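Local coordinates for SusD superfamily protein (Bacteroides thetaiotaomicron, PDB 3MCX), which is of unknown function but belongs to the SusD family of outer-membrane proteins and probably takes part in glycan capture at the cell surface, at residues A[225-239]-A[353-365]. Residues are numbered along the deposited sequence; the frame is centred on the assembly and turned at random. Where two conformers were deposited one is given.
Sequences ATDVIKNNGGRYQLY and IIRLSEVYLNAAE
Helix 225-231 and helix 356-365 pack at a steep angle, their axes 9.1 Å apart at closest approach and their directions 125° apart, with the chain through 236-239 returning over the start of helix 356-365. This is a worked example of helix-on-helix packing within the SusD family, which is grouped in the TPR clan: Ala-225 and Ala-363 meet at the crossing next to Val-359, and Ile-229, Leu-238, Leu-356 and Tyr-360 pack beside them. Val-359 CG1 packs against Ala-225 O, 3.5 Å away, in van der Waals contact, and Ala-225 CB and Ala-363 CB lie 3.9 Å apart. The Tyr-360 ring takes a CH-pi contact on each of its opposite faces: Leu-238 CD1 sits over the centre of one, 3.8 Å from the centroid, and Ile-229 CG1 lies over the other, offset toward the rim. With CG1 beside its backbone N (chi1 -68°), Ile-229 also brings CG2 against Tyr-360 CZ and sends CD1 to Ala-363 CB. Further along, Leu-356 fits under the returning chain, its CD2 lying 3.7 Å from Leu-238 N while its CD1 meets Val-228 CG1. Helix 374-385 borders this flank through Asp-383, a zinc-binding residue that touches Tyr-360; a zinc ion lies about 6 Å from the Tyr-360 side chain. No direct hydrogen bond joins the two segments; one water bridges them instead, donating to Ile-229 O at 2.8 Å and lying 2.7 Å from Tyr-360 OH.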
loop_
_atom_site.group_PDB
_atom_site.type_symbol
_atom_site.label_atom_id
_atom_site.label_comp_id
_atom_site.label_asym_id
_atom_site.label_seq_id
_atom_site.Cartn_x
_atom_site.Cartn_y
_atom_site.Cartn_z
ATOM N N ALA A 225 10.212 -12.471 5.298
ATOM C CA ALA A 225 11.071 -11.378 4.830
ATOM C C ALA A 225 12.480 -11.897 4.594
ATOM O O ALA A 225 13.084 -11.600 3.581
ATOM C CB ALA A 225 11.071 -10.205 5.832
ATOM N N THR A 226 13.020 -12.687 5.521
ATOM C CA THR A 226 14.401 -13.179 5.351
ATOM C C THR A 226 14.542 -14.204 4.237
ATOM O O THR A 226 15.617 -14.331 3.647
ATOM C CB THR A 226 15.046 -13.684 6.669
ATOM O OG1 THR A 226 14.251 -14.714 7.254
ATOM C CG2 THR A 226 15.251 -12.536 7.666
ATOM N N ASP A 227 13.482 -14.943 3.934
ATOM C CA ASP A 227 13.504 -15.791 2.747
ATOM C C ASP A 227 13.809 -14.921 1.525
ATOM O O ASP A 227 14.752 -15.230 0.783
ATOM C CB ASP A 227 12.168 -16.512 2.593
ATOM C CG ASP A 227 12.142 -17.543 1.465
ATOM O OD1 ASP A 227 13.181 -17.929 0.909
ATOM O OD2 ASP A 227 11.024 -17.989 1.163
ATOM N N VAL A 228 13.091 -13.813 1.369
ATOM C CA VAL A 228 13.344 -12.915 0.230
ATOM C C VAL A 228 14.772 -12.351 0.265
ATOM O O VAL A 228 15.492 -12.369 -0.733
ATOM C CB VAL A 228 12.321 -11.776 0.170
ATOM C CG1 VAL A 228 12.658 -10.820 -1.017
ATOM C CG2 VAL A 228 10.881 -12.360 0.073
ATOM N N ILE A 229 15.178 -11.838 1.428
ATOM C CA ILE A 229 16.473 -11.178 1.587
ATOM C C ILE A 229 17.618 -12.134 1.295
ATOM O O ILE A 229 18.536 -11.793 0.537
ATOM C CB ILE A 229 16.608 -10.623 3.000
ATOM C CG1 ILE A 229 15.642 -9.467 3.221
ATOM C CG2 ILE A 229 18.087 -10.155 3.296
ATOM C CD1 ILE A 229 15.451 -9.109 4.705
ATOM N N LYS A 230 17.556 -13.333 1.875
ATOM C CA LYS A 230 18.669 -14.289 1.817
ATOM C C LYS A 230 18.703 -15.134 0.549
ATOM O O LYS A 230 19.779 -15.532 0.099
ATOM C CB LYS A 230 18.626 -15.248 3.018
ATOM C CG LYS A 230 18.947 -14.606 4.367
ATOM C CD LYS A 230 18.472 -15.480 5.535
ATOM C CE LYS A 230 18.841 -14.902 6.901
ATOM N NZ LYS A 230 20.304 -14.638 7.063
ATOM N N ASN A 231 17.526 -15.442 -0.000
ATOM C CA ASN A 231 17.440 -16.489 -1.011
ATOM C C ASN A 231 17.030 -16.080 -2.410
ATOM O O ASN A 231 16.944 -16.940 -3.298
ATOM C CB ASN A 231 16.471 -17.563 -0.502
ATOM C CG ASN A 231 16.904 -18.167 0.825
ATOM O OD1 ASN A 231 18.101 -18.392 1.065
ATOM N ND2 ASN A 231 15.926 -18.434 1.702
ATOM N N ASN A 232 16.822 -14.791 -2.654
ATOM C CA ASN A 232 16.304 -14.389 -3.965
ATOM C C ASN A 232 17.270 -14.653 -5.132
ATOM O O ASN A 232 16.855 -14.618 -6.298
ATOM C CB ASN A 232 15.787 -12.945 -3.932
ATOM C CG ASN A 232 16.887 -11.922 -3.908
ATOM O OD1 ASN A 232 17.550 -11.667 -4.940
ATOM N ND2 ASN A 232 17.073 -11.280 -2.742
ATOM N N GLY A 233 18.541 -14.898 -4.822
ATOM C CA GLY A 233 19.509 -15.316 -5.834
ATOM C C GLY A 233 20.047 -14.192 -6.712
ATOM O O GLY A 233 20.337 -14.415 -7.896
ATOM N N GLY A 234 20.203 -13.004 -6.127
ATOM C CA GLY A 234 20.701 -11.837 -6.841
ATOM C C GLY A 234 19.710 -11.271 -7.842
ATOM O O GLY A 234 20.094 -10.487 -8.691
ATOM N N ARG A 235 18.439 -11.655 -7.755
ATOM C CA ARG A 235 17.442 -11.156 -8.698
ATOM C C ARG A 235 17.002 -9.733 -8.374
ATOM O O ARG A 235 16.474 -9.013 -9.246
ATOM C CB ARG A 235 16.226 -12.095 -8.734
ATOM C CG ARG A 235 16.499 -13.457 -9.330
ATOM C CD ARG A 235 15.254 -14.295 -9.289
ATOM N NE ARG A 235 15.431 -15.633 -9.828
ATOM C CZ ARG A 235 15.572 -16.748 -9.109
ATOM N NH1 ARG A 235 15.634 -16.720 -7.772
ATOM N NH2 ARG A 235 15.669 -17.921 -9.730
ATOM N N TYR A 236 17.205 -9.330 -7.114
ATOM C CA TYR A 236 16.799 -8.007 -6.611
ATOM C C TYR A 236 17.945 -7.433 -5.794
ATOM O O TYR A 236 18.717 -8.189 -5.186
ATOM C CB TYR A 236 15.531 -8.088 -5.726
ATOM C CG TYR A 236 14.400 -8.803 -6.437
ATOM C CD1 TYR A 236 13.644 -8.144 -7.384
ATOM C CD2 TYR A 236 14.152 -10.162 -6.228
ATOM C CE1 TYR A 236 12.650 -8.794 -8.093
ATOM C CE2 TYR A 236 13.139 -10.814 -6.923
ATOM C CZ TYR A 236 12.395 -10.142 -7.851
ATOM O OH TYR A 236 11.417 -10.793 -8.578
ATOM N N GLN A 237 18.077 -6.106 -5.805
ATOM C CA GLN A 237 19.190 -5.386 -5.157
ATOM C C GLN A 237 18.670 -4.092 -4.561
ATOM O O GLN A 237 17.922 -3.375 -5.233
ATOM C CB GLN A 237 20.268 -4.976 -6.194
ATOM C CG GLN A 237 21.232 -6.026 -6.647
ATOM C CD GLN A 237 22.332 -5.440 -7.519
ATOM O OE1 GLN A 237 22.474 -4.207 -7.641
ATOM N NE2 GLN A 237 23.119 -6.312 -8.133
ATOM N N LEU A 238 19.091 -3.752 -3.341
ATOM C CA LEU A 238 18.788 -2.444 -2.760
ATOM C C LEU A 238 19.448 -1.333 -3.605
ATOM O O LEU A 238 20.568 -1.505 -4.130
ATOM C CB LEU A 238 19.293 -2.369 -1.300
ATOM C CG LEU A 238 18.531 -3.218 -0.294
ATOM C CD1 LEU A 238 19.251 -3.139 1.035
ATOM C CD2 LEU A 238 17.060 -2.779 -0.147
ATOM N N TYR A 239 18.750 -0.213 -3.741
ATOM C CA TYR A 239 19.318 0.953 -4.438
ATOM C C TYR A 239 20.480 1.529 -3.663
ATOM O O TYR A 239 20.417 1.675 -2.440
ATOM C CB TYR A 239 18.271 2.054 -4.668
ATOM C CG TYR A 239 17.066 1.535 -5.451
ATOM C CD1 TYR A 239 17.238 0.768 -6.603
ATOM C CD2 TYR A 239 15.792 1.810 -5.036
ATOM C CE1 TYR A 239 16.156 0.288 -7.300
ATOM C CE2 TYR A 239 14.678 1.308 -5.710
ATOM C CZ TYR A 239 14.894 0.552 -6.864
ATOM O OH TYR A 239 13.847 -0.011 -7.560
ATOM N N ILE A 353 3.946 -2.187 -6.088
ATOM C CA ILE A 353 3.132 -2.675 -4.991
ATOM C C ILE A 353 3.972 -3.012 -3.764
ATOM O O ILE A 353 3.574 -2.706 -2.648
ATOM C CB ILE A 353 2.298 -3.901 -5.448
ATOM C CG1 ILE A 353 1.460 -3.592 -6.683
ATOM C CG2 ILE A 353 1.420 -4.455 -4.271
ATOM C CD1 ILE A 353 0.452 -2.462 -6.523
ATOM N N ILE A 354 5.136 -3.633 -3.962
ATOM C CA ILE A 354 6.058 -3.888 -2.856
ATOM C C ILE A 354 7.480 -3.971 -3.403
ATOM O O ILE A 354 7.714 -4.482 -4.494
ATOM C CB ILE A 354 5.644 -5.152 -2.037
ATOM C CG1 ILE A 354 6.503 -5.323 -0.788
ATOM C CG2 ILE A 354 5.673 -6.395 -2.911
ATOM C CD1 ILE A 354 5.832 -6.178 0.304
ATOM N N ARG A 355 8.422 -3.423 -2.649
ATOM C CA ARG A 355 9.821 -3.439 -3.039
ATOM C C ARG A 355 10.745 -3.834 -1.880
ATOM O O ARG A 355 10.356 -3.898 -0.711
ATOM C CB ARG A 355 10.236 -2.108 -3.654
ATOM C CG ARG A 355 10.231 -0.950 -2.729
ATOM C CD ARG A 355 10.634 0.321 -3.479
ATOM N NE ARG A 355 10.497 1.524 -2.647
ATOM C CZ ARG A 355 11.431 2.088 -1.868
ATOM N NH1 ARG A 355 12.701 1.690 -1.878
ATOM N NH2 ARG A 355 11.107 3.126 -1.124
ATOM N N LEU A 356 11.981 -4.127 -2.246
ATOM C CA LEU A 356 12.905 -4.760 -1.336
ATOM C C LEU A 356 13.151 -3.929 -0.066
ATOM O O LEU A 356 13.340 -4.513 0.994
ATOM C CB LEU A 356 14.207 -5.061 -2.072
ATOM C CG LEU A 356 15.191 -6.031 -1.435
ATOM C CD1 LEU A 356 14.535 -7.407 -1.165
ATOM C CD2 LEU A 356 16.478 -6.162 -2.255
ATOM N N SER A 357 13.223 -2.595 -0.153
ATOM C CA SER A 357 13.475 -1.807 1.071
ATOM C C SER A 357 12.419 -2.108 2.149
ATOM O O SER A 357 12.759 -2.178 3.349
ATOM C CB SER A 357 13.495 -0.294 0.820
ATOM O OG SER A 357 14.684 0.131 0.181
ATOM N N GLU A 358 11.156 -2.291 1.741
ATOM C CA GLU A 358 10.107 -2.572 2.727
ATOM C C GLU A 358 10.384 -3.908 3.393
ATOM O O GLU A 358 10.146 -4.069 4.590
ATOM C CB GLU A 358 8.701 -2.576 2.119
ATOM C CG GLU A 358 7.646 -2.928 3.142
ATOM C CD GLU A 358 6.250 -3.064 2.582
ATOM O OE1 GLU A 358 6.000 -2.530 1.495
ATOM O OE2 GLU A 358 5.409 -3.729 3.217
ATOM N N VAL A 359 10.859 -4.859 2.607
ATOM C CA VAL A 359 11.118 -6.210 3.107
ATOM C C VAL A 359 12.223 -6.168 4.175
ATOM O O VAL A 359 12.103 -6.794 5.221
ATOM C CB VAL A 359 11.469 -7.198 1.961
ATOM C CG1 VAL A 359 11.838 -8.554 2.526
ATOM C CG2 VAL A 359 10.306 -7.323 0.969
ATOM N N TYR A 360 13.302 -5.431 3.917
ATOM C CA TYR A 360 14.362 -5.258 4.915
ATOM C C TYR A 360 13.816 -4.588 6.187
ATOM O O TYR A 360 14.171 -4.996 7.290
ATOM C CB TYR A 360 15.537 -4.444 4.337
ATOM C CG TYR A 360 16.554 -5.225 3.535
ATOM C CD1 TYR A 360 16.259 -5.747 2.276
ATOM C CD2 TYR A 360 17.816 -5.452 4.056
ATOM C CE1 TYR A 360 17.209 -6.464 1.571
ATOM C CE2 TYR A 360 18.779 -6.155 3.358
ATOM C CZ TYR A 360 18.465 -6.685 2.120
ATOM O OH TYR A 360 19.462 -7.412 1.458
ATOM N N LEU A 361 12.989 -3.568 6.026
ATOM C CA LEU A 361 12.402 -2.847 7.163
ATOM C C LEU A 361 11.434 -3.735 7.962
ATOM O O LEU A 361 11.435 -3.708 9.189
ATOM C CB LEU A 361 11.772 -1.520 6.698
ATOM C CG LEU A 361 12.808 -0.480 6.248
ATOM C CD1 LEU A 361 12.142 0.559 5.338
ATOM C CD2 LEU A 361 13.587 0.129 7.474
ATOM N N ASN A 362 10.668 -4.549 7.253
ATOM C CA ASN A 362 9.778 -5.545 7.881
ATOM C C ASN A 362 10.579 -6.521 8.699
ATOM O O ASN A 362 10.209 -6.847 9.823
ATOM C CB ASN A 362 8.971 -6.321 6.821
ATOM C CG ASN A 362 7.874 -5.497 6.172
ATOM O OD1 ASN A 362 7.589 -4.372 6.578
ATOM N ND2 ASN A 362 7.234 -6.074 5.115
ATOM N N ALA A 363 11.691 -7.013 8.150
ATOM C CA ALA A 363 12.571 -7.889 8.933
ATOM C C ALA A 363 13.133 -7.192 10.178
ATOM O O ALA A 363 13.202 -7.789 11.252
ATOM C CB ALA A 363 13.726 -8.454 8.043
ATOM N N ALA A 364 13.593 -5.955 10.021
ATOM C CA ALA A 364 14.163 -5.243 11.147
ATOM C C ALA A 364 13.138 -5.082 12.278
ATOM O O ALA A 364 13.466 -5.361 13.435
ATOM C CB ALA A 364 14.697 -3.891 10.719
ATOM N N GLU A 365 11.929 -4.680 11.917
ATOM C CA GLU A 365 10.854 -4.448 12.891
ATOM C C GLU A 365 10.419 -5.794 13.524
ATOM O O GLU A 365 10.303 -5.894 14.737
ATOM C CB GLU A 365 9.673 -3.733 12.256
ATOM C CG GLU A 365 8.562 -3.352 13.223
ATOM C CD GLU A 365 7.423 -2.614 12.568
ATOM O OE1 GLU A 365 7.553 -2.137 11.406
ATOM O OE2 GLU A 365 6.349 -2.535 13.227
HETATM O O HOH W 1 18.520 -9.122 -0.433
#